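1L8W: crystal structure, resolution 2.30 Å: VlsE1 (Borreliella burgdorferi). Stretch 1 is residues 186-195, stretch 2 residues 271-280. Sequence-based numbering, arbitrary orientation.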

# COMPACT_ATOMS: atom_id res chain seq x y z
N ASN A 186 15.73 1.88 13.82
CA ASN A 186 15.03 1.63 15.08
C ASN A 186 13.92 0.58 14.98
O ASN A 186 13.67 -0.14 15.94
CB ASN A 186 14.43 2.94 15.62
CG ASN A 186 15.48 4.00 15.89
OD1 ASN A 186 16.41 3.78 16.67
ND2 ASN A 186 15.34 5.15 15.25
N ASN A 187 13.26 0.50 13.83
CA ASN A 187 12.16 -0.45 13.69
C ASN A 187 12.41 -1.69 12.84
O ASN A 187 11.48 -2.42 12.50
CB ASN A 187 10.91 0.29 13.20
CG ASN A 187 10.46 1.38 14.18
OD1 ASN A 187 10.12 1.09 15.32
ND2 ASN A 187 10.47 2.63 13.73
N LYS A 188 13.67 -1.94 12.52
CA LYS A 188 14.03 -3.11 11.71
C LYS A 188 13.44 -4.39 12.29
O LYS A 188 13.24 -5.37 11.58
CB LYS A 188 15.55 -3.22 11.60
CG LYS A 188 16.31 -3.23 12.93
CD LYS A 188 17.82 -3.28 12.67
CE LYS A 188 18.65 -3.01 13.94
NZ LYS A 188 18.64 -4.14 14.92
N GLY A 189 13.15 -4.37 13.59
CA GLY A 189 12.57 -5.52 14.25
C GLY A 189 11.18 -5.87 13.74
O GLY A 189 10.64 -6.93 14.07
N ALA A 190 10.58 -5.00 12.94
CA ALA A 190 9.25 -5.26 12.40
C ALA A 190 9.29 -6.47 11.45
O ALA A 190 8.26 -7.08 11.19
CB ALA A 190 8.74 -4.02 11.66
N GLY A 191 10.48 -6.81 10.99
CA GLY A 191 10.65 -7.94 10.08
C GLY A 191 10.24 -9.28 10.66
O GLY A 191 9.89 -10.20 9.91
N LYS A 192 10.27 -9.41 11.99
CA LYS A 192 9.92 -10.67 12.64
C LYS A 192 8.49 -11.10 12.34
O LYS A 192 8.14 -12.28 12.47
CB LYS A 192 10.10 -10.55 14.16
CG LYS A 192 11.51 -10.13 14.57
CD LYS A 192 11.64 -10.02 16.08
CE LYS A 192 13.11 -9.79 16.45
NZ LYS A 192 13.29 -9.76 17.92
N LEU A 193 7.66 -10.14 11.96
CA LEU A 193 6.26 -10.39 11.66
C LEU A 193 6.11 -11.01 10.28
O LEU A 193 5.06 -11.58 9.96
CB LEU A 193 5.46 -9.08 11.72
CG LEU A 193 5.60 -8.34 13.05
CD1 LEU A 193 4.72 -7.12 13.03
CD2 LEU A 193 5.21 -9.24 14.21
N PHE A 194 7.16 -10.91 9.47
CA PHE A 194 7.17 -11.44 8.12
C PHE A 194 7.69 -12.87 8.02
O PHE A 194 7.82 -13.42 6.93
CB PHE A 194 7.99 -10.51 7.21
CG PHE A 194 7.36 -9.15 7.03
CD1 PHE A 194 7.35 -8.22 8.06
CD2 PHE A 194 6.71 -8.82 5.84
CE1 PHE A 194 6.70 -7.00 7.92
CE2 PHE A 194 6.05 -7.60 5.69
CZ PHE A 194 6.04 -6.69 6.73
N GLY A 195 7.97 -13.48 9.17
CA GLY A 195 8.48 -14.84 9.16
C GLY A 195 7.43 -15.88 9.51
O GLY A 195 6.23 -15.63 9.38
N GLN A 271 10.31 2.22 4.05
CA GLN A 271 10.40 0.92 3.37
C GLN A 271 9.65 -0.14 4.19
O GLN A 271 8.94 -0.98 3.64
CB GLN A 271 11.86 0.50 3.24
CG GLN A 271 12.75 1.51 2.53
CD GLN A 271 12.28 1.81 1.13
OE1 GLN A 271 12.02 0.90 0.35
NE2 GLN A 271 12.17 3.09 0.80
N ILE A 272 9.84 -0.09 5.50
CA ILE A 272 9.16 -1.01 6.39
C ILE A 272 7.65 -0.77 6.29
O ILE A 272 6.88 -1.70 6.10
CB ILE A 272 9.61 -0.80 7.84
CG1 ILE A 272 11.10 -1.12 7.95
CG2 ILE A 272 8.77 -1.65 8.77
CD1 ILE A 272 11.70 -0.83 9.30
N ALA A 273 7.25 0.50 6.42
CA ALA A 273 5.84 0.88 6.34
C ALA A 273 5.23 0.46 4.99
O ALA A 273 4.03 0.15 4.92
CB ALA A 273 5.71 2.38 6.53
N ALA A 274 6.06 0.45 3.94
CA ALA A 274 5.62 0.03 2.61
C ALA A 274 5.44 -1.49 2.55
O ALA A 274 4.48 -1.98 1.94
CB ALA A 274 6.62 0.47 1.55
N ALA A 275 6.37 -2.22 3.15
CA ALA A 275 6.31 -3.69 3.16
C ALA A 275 5.05 -4.09 3.90
O ALA A 275 4.36 -5.04 3.53
CB ALA A 275 7.54 -4.27 3.88
N ILE A 276 4.78 -3.34 4.95
CA ILE A 276 3.62 -3.55 5.80
C ILE A 276 2.32 -3.27 5.06
O ILE A 276 1.42 -4.11 5.06
CB ILE A 276 3.72 -2.67 7.07
CG1 ILE A 276 4.83 -3.22 7.98
CG2 ILE A 276 2.39 -2.61 7.79
CD1 ILE A 276 5.02 -2.48 9.30
N ALA A 277 2.22 -2.12 4.41
CA ALA A 277 0.99 -1.77 3.69
C ALA A 277 0.71 -2.73 2.53
O ALA A 277 -0.44 -3.10 2.30
CB ALA A 277 1.05 -0.33 3.19
N LEU A 278 1.76 -3.11 1.81
CA LEU A 278 1.60 -4.04 0.69
C LEU A 278 1.13 -5.41 1.17
O LEU A 278 0.26 -6.02 0.56
CB LEU A 278 2.91 -4.19 -0.08
CG LEU A 278 3.23 -3.15 -1.15
CD1 LEU A 278 4.68 -3.25 -1.54
CD2 LEU A 278 2.31 -3.35 -2.35
N ARG A 279 1.72 -5.88 2.27
CA ARG A 279 1.38 -7.18 2.82
C ARG A 279 -0.07 -7.18 3.30
O ARG A 279 -0.81 -8.13 3.03
CB ARG A 279 2.31 -7.51 3.97
CG ARG A 279 2.02 -8.81 4.67
CD ARG A 279 3.08 -9.82 4.32
NE ARG A 279 3.29 -10.77 5.39
CZ ARG A 279 4.11 -11.81 5.30
NH1 ARG A 279 4.78 -12.05 4.18
NH2 ARG A 279 4.27 -12.60 6.35
N GLY A 280 -0.45 -6.12 3.99
CA GLY A 280 -1.81 -6.00 4.49
C GLY A 280 -2.87 -5.92 3.40
O GLY A 280 -4.00 -6.38 3.60
O HOH W 1 5.82 -14.89 5.00

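This is a mainly apolar contact between a stretch that includes a 3-10 segment and a helix, with no direct hydrogen bond across it and one water bridging its Arg279 end. Residues 188-193 lie in a 3-10 segment, with i to i+3 bonds such as Leu193 N to Ala190 O (3.2 Å). Stretch 2 is helical throughout, with i to i+4 bonds such as Ile276 N to Ile272 O (2.9 Å). Ala190 CA lies 7.4 Å from Ile272 CA, and Phe194 CA lies 8.9 Å from Arg279 CA, so the two stretches run in roughly the same direction.

Ala190 and Ile272 point toward each other's stretch. Ala190 CB lies 3.7 Å from Ile272 CG2, a close methyl-to-methyl contact. The other branch of Ile272 reaches Asn187, with Ile272 CD1 3.6 Å from Asn187 O.

Phe194 has the largest area covered. Its CA-to-CB bond points sideways, but the ring end comes nearer the helix. Phe194 CZ lies 3.9 Å from Ile276 CG1, which sits at the ring edge, and Phe194 CZ lies 4.0 Å from Ala275 CB.

Arg279 extends back along Phe194. Phe194 CD2 lies over one face of its guanidinium, and Arg279 NH2 comes within 3.6 Å of Phe194 CA. Water 1 accepts a hydrogen bond from Arg279 NH2 and donates one to Phe194 O, both 3.1 Å from the water O. The water thus links the charged group to the backbone.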